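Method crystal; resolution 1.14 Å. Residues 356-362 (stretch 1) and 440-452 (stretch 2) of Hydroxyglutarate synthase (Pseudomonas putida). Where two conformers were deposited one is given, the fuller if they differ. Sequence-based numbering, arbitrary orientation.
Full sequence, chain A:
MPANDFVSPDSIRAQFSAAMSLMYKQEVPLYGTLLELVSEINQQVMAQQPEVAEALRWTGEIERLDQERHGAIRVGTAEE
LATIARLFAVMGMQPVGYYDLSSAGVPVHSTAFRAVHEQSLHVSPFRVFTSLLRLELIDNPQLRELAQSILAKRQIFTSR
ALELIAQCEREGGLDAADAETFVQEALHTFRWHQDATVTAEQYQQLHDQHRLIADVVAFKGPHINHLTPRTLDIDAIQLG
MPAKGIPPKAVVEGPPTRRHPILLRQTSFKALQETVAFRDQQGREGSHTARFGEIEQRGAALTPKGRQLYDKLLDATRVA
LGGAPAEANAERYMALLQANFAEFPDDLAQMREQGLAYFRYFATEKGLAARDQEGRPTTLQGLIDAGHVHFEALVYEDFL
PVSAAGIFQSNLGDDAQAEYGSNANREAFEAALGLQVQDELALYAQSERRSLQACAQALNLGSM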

# COMPACT_ATOMS: atom_id res chain seq x y z
N LEU A 356 9.97 12.80 14.71
CA LEU A 356 8.93 12.93 13.70
C LEU A 356 8.74 11.69 12.85
O LEU A 356 7.67 11.50 12.25
N ALA A 357 9.75 10.86 12.73
CA ALA A 357 9.74 9.69 11.88
C ALA A 357 10.36 8.53 12.61
O ALA A 357 11.10 8.71 13.58
N TYR A 358 10.06 7.32 12.16
CA TYR A 358 10.70 6.11 12.67
C TYR A 358 11.95 5.81 11.85
O TYR A 358 12.01 6.10 10.66
N PHE A 359 12.93 5.20 12.53
CA PHE A 359 14.24 4.91 11.96
C PHE A 359 14.65 3.49 12.20
O PHE A 359 14.20 2.84 13.14
N ARG A 360 15.55 3.01 11.38
CA ARG A 360 16.35 1.81 11.70
C ARG A 360 17.81 2.20 11.81
O ARG A 360 18.31 3.04 11.07
N TYR A 361 18.46 1.54 12.73
CA TYR A 361 19.83 1.77 13.12
C TYR A 361 20.65 0.54 12.78
O TYR A 361 20.20 -0.58 13.01
N PHE A 362 21.88 0.75 12.31
CA PHE A 362 22.75 -0.32 11.83
C PHE A 362 24.18 -0.13 12.33
O PHE A 362 24.72 0.97 12.29
N GLU A 440 -0.48 0.31 12.78
CA GLU A 440 0.77 0.43 12.04
C GLU A 440 1.83 1.17 12.82
O GLU A 440 3.01 0.86 12.68
N LEU A 441 1.45 2.20 13.60
CA LEU A 441 2.47 2.94 14.35
C LEU A 441 3.16 2.05 15.39
O LEU A 441 4.37 2.18 15.62
N ALA A 442 2.41 1.18 16.06
CA ALA A 442 3.01 0.23 16.98
C ALA A 442 3.95 -0.72 16.26
O ALA A 442 5.04 -1.03 16.78
N LEU A 443 3.58 -1.14 15.05
CA LEU A 443 4.44 -2.03 14.28
C LEU A 443 5.74 -1.31 13.89
O LEU A 443 6.82 -1.90 13.92
N TYR A 444 5.66 -0.03 13.50
CA TYR A 444 6.86 0.71 13.15
C TYR A 444 7.76 0.89 14.36
O TYR A 444 8.99 0.75 14.27
N ALA A 445 7.17 1.19 15.52
CA ALA A 445 7.96 1.33 16.74
C ALA A 445 8.70 0.04 17.04
O ALA A 445 9.86 0.07 17.50
N GLN A 446 8.05 -1.08 16.82
CA GLN A 446 8.70 -2.38 17.04
C GLN A 446 9.85 -2.62 16.09
O GLN A 446 10.90 -3.14 16.49
N SER A 447 9.71 -2.26 14.83
CA SER A 447 10.80 -2.36 13.86
C SER A 447 12.01 -1.54 14.29
O SER A 447 13.17 -2.00 14.22
N GLU A 448 11.75 -0.29 14.71
CA GLU A 448 12.84 0.56 15.18
C GLU A 448 13.54 -0.08 16.37
O GLU A 448 14.79 -0.16 16.41
N ARG A 449 12.78 -0.57 17.34
CA ARG A 449 13.36 -1.18 18.52
C ARG A 449 14.18 -2.41 18.17
O ARG A 449 15.27 -2.60 18.74
N ARG A 450 13.66 -3.27 17.30
CA ARG A 450 14.44 -4.46 16.93
C ARG A 450 15.76 -4.05 16.30
O ARG A 450 16.78 -4.69 16.52
N SER A 451 15.77 -2.96 15.50
CA SER A 451 17.03 -2.58 14.88
C SER A 451 18.03 -2.14 15.94
O SER A 451 19.23 -2.45 15.83
N LEU A 452 17.58 -1.41 16.95
CA LEU A 452 18.49 -0.95 17.98
C LEU A 452 19.03 -2.12 18.78
O LEU A 452 20.21 -2.15 19.15

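The unusual feature of this contact is that a strand lies almost parallel to a helix, their N-to-C directions differing by 11° and their axes approaching to 6.6 Å, and that two helix side chains serve as acceptors for the strand's backbone. Phe 359 N donates to Glu 448 OE2 at 3.0 Å, and Tyr 361 N donates to Ser 451 OG, also at 3.0 Å. Two residues apart on the strand and three apart on the helix, these pairs keep the segments in step.

The short side chain of Ser 451 suits the close approach. Its CA-to-CB bond points toward the strand, and the p rotamer (chi1 78°) lets OG donate to the helix carbonyl, Glu 448 O, at 2.8 Å while accepting from Tyr 361 N. Glu 448 needs more length: its CB leaves sideways, but chi1 and chi2 are both t, and the extended chain carries the carboxylate to the strand. Between these two bonds, Phe 359 O lies 3.3 Å from Glu 448 CA in a CA-H...O contact; this carbonyl is buried and has no conventional polar partner.

Two tyrosines, both with chi1 m and both pointing toward the helix, supply much of the packing. Tyr 358 lies along the earlier part of the helix. Over one face of its ring sits Tyr 444 CB, 3.7 Å from the ring centroid of Tyr 358 in a CH-pi contact, while the ring of Tyr 444 (chi1 m) leads away. The small side chain of Ala 445 allows close packing, with its CB 3.9 Å from Tyr 358 CE1. One turn earlier on the helix, Leu 441 CD2 lies 4.4 Å from Tyr 358 CE2. Tyr 361 receives Leu 452 in a similar way: Leu 452 CD2 lies over one face, 3.8 Å from the ring centroid of Tyr 361, brought there by an m, t rotamer although its CB starts sideways. At the edge of the Tyr 361 ring lie Ser 451 OG and Glu 448 CG.

Phe 359 starts sideways and its ring leads away; its polar link to the helix is the backbone N-H to Glu 448 OE2.

One water accepts from Arg 360 NE at 2.9 Å and donates to Ser 447 O at 2.8 Å. Another donates to both Tyr 361 O (2.6 Å) and Ser 451 O (2.9 Å), linking the two backbones. The third donates to Glu 448 OE2 at 2.8 Å and lies 2.6 Å from Tyr 361 OH.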

# COMPACT_ATOMS: atom_id res chain seq x y z
CB LEU A 356 9.23 14.12 12.79
CG LEU A 356 9.27 15.45 13.54
CD1 LEU A 356 9.76 16.52 12.64
CD2 LEU A 356 7.93 15.81 14.09
CB ALA A 357 10.49 9.91 10.58
CB TYR A 358 9.73 4.91 12.58
CG TYR A 358 8.57 5.03 13.50
CD1 TYR A 358 8.70 4.80 14.85
CD2 TYR A 358 7.31 5.38 13.00
CE1 TYR A 358 7.61 4.92 15.69
CE2 TYR A 358 6.21 5.47 13.81
CZ TYR A 358 6.37 5.26 15.18
OH TYR A 358 5.30 5.40 16.03
CB PHE A 359 15.29 5.87 12.56
CG PHE A 359 15.11 7.29 12.09
CD1 PHE A 359 14.20 8.17 12.68
CD2 PHE A 359 15.77 7.71 10.93
CE1 PHE A 359 13.98 9.42 12.12
CE2 PHE A 359 15.56 8.97 10.40
CZ PHE A 359 14.66 9.81 10.97
CB ARG A 360 16.15 0.72 10.62
CG ARG A 360 14.75 0.19 10.57
CD ARG A 360 14.58 -0.82 9.40
NE ARG A 360 15.21 -2.08 9.72
CZ ARG A 360 15.73 -2.90 8.84
NH1 ARG A 360 15.67 -2.66 7.55
NH2 ARG A 360 16.32 -4.01 9.27
CB TYR A 361 19.90 2.04 14.63
CG TYR A 361 19.18 3.32 15.01
CD1 TYR A 361 17.79 3.34 15.23
CD2 TYR A 361 19.84 4.50 15.11
CE1 TYR A 361 17.12 4.47 15.58
CE2 TYR A 361 19.19 5.68 15.43
CZ TYR A 361 17.83 5.66 15.65
OH TYR A 361 17.21 6.82 15.98
CB PHE A 362 22.77 -0.34 10.30
CG PHE A 362 21.39 -0.47 9.71
CD1 PHE A 362 20.73 -1.68 9.65
CD2 PHE A 362 20.70 0.66 9.27
CE1 PHE A 362 19.45 -1.78 9.15
CE2 PHE A 362 19.41 0.54 8.77
CZ PHE A 362 18.80 -0.66 8.70
CB GLU A 440 0.56 1.07 10.67
CG GLU A 440 0.07 2.51 10.62
CD GLU A 440 -1.43 2.67 10.76
OE1 GLU A 440 -2.11 1.72 11.22
OE2 GLU A 440 -1.95 3.74 10.40
CB LEU A 441 1.85 4.18 14.97
CG LEU A 441 1.13 5.04 13.92
CD1 LEU A 441 0.60 6.33 14.52
CD2 LEU A 441 1.95 5.38 12.67
CB ALA A 442 1.92 -0.54 17.73
CB LEU A 443 3.70 -2.49 13.02
CG LEU A 443 2.52 -3.42 13.27
CD1 LEU A 443 1.80 -3.67 11.95
CD2 LEU A 443 2.98 -4.69 13.89
CB TYR A 444 6.52 2.06 12.55
CG TYR A 444 5.82 2.02 11.21
CD1 TYR A 444 6.26 1.18 10.20
CD2 TYR A 444 4.74 2.83 10.97
CE1 TYR A 444 5.60 1.13 8.98
CE2 TYR A 444 4.10 2.79 9.72
CZ TYR A 444 4.53 1.93 8.76
OH TYR A 444 3.94 1.88 7.50
CB ALA A 445 7.08 1.76 17.91
CB GLN A 446 7.69 -3.54 16.95
CG GLN A 446 6.71 -3.56 18.07
CD GLN A 446 5.73 -4.71 17.98
OE1 GLN A 446 5.18 -4.98 16.93
NE2 GLN A 446 5.54 -5.39 19.08
CB SER A 447 10.40 -1.83 12.47
OG SER A 447 9.49 -2.61 11.74
CB GLU A 448 12.23 1.92 15.52
CG GLU A 448 13.18 2.95 16.06
CD GLU A 448 12.48 4.28 16.29
OE1 GLU A 448 11.65 4.35 17.19
OE2 GLU A 448 12.69 5.24 15.51
CB ARG A 449 12.24 -1.52 19.50
CG ARG A 449 12.69 -2.17 20.77
CD ARG A 449 11.72 -1.91 21.95
NE ARG A 449 10.31 -1.99 21.63
CZ ARG A 449 9.44 -2.83 22.17
NH1 ARG A 449 9.80 -3.71 23.10
NH2 ARG A 449 8.19 -2.77 21.77
CB ARG A 450 13.64 -5.32 15.96
CG ARG A 450 12.51 -6.11 16.66
CD ARG A 450 11.96 -7.23 15.76
NE ARG A 450 11.23 -6.60 14.66
CZ ARG A 450 9.91 -6.32 14.65
NH1 ARG A 450 9.10 -6.69 15.61
NH2 ARG A 450 9.42 -5.68 13.66
CB SER A 451 16.85 -1.48 13.81
OG SER A 451 16.66 -0.18 14.34
CB LEU A 452 17.77 0.07 18.88
CG LEU A 452 17.61 1.44 18.27
CD1 LEU A 452 16.48 2.18 18.95
CD2 LEU A 452 18.89 2.21 18.33
O HOH W 1 14.44 -3.42 12.20
O HOH W 2 20.40 -3.19 13.30
O HOH W 3 14.67 7.01 16.39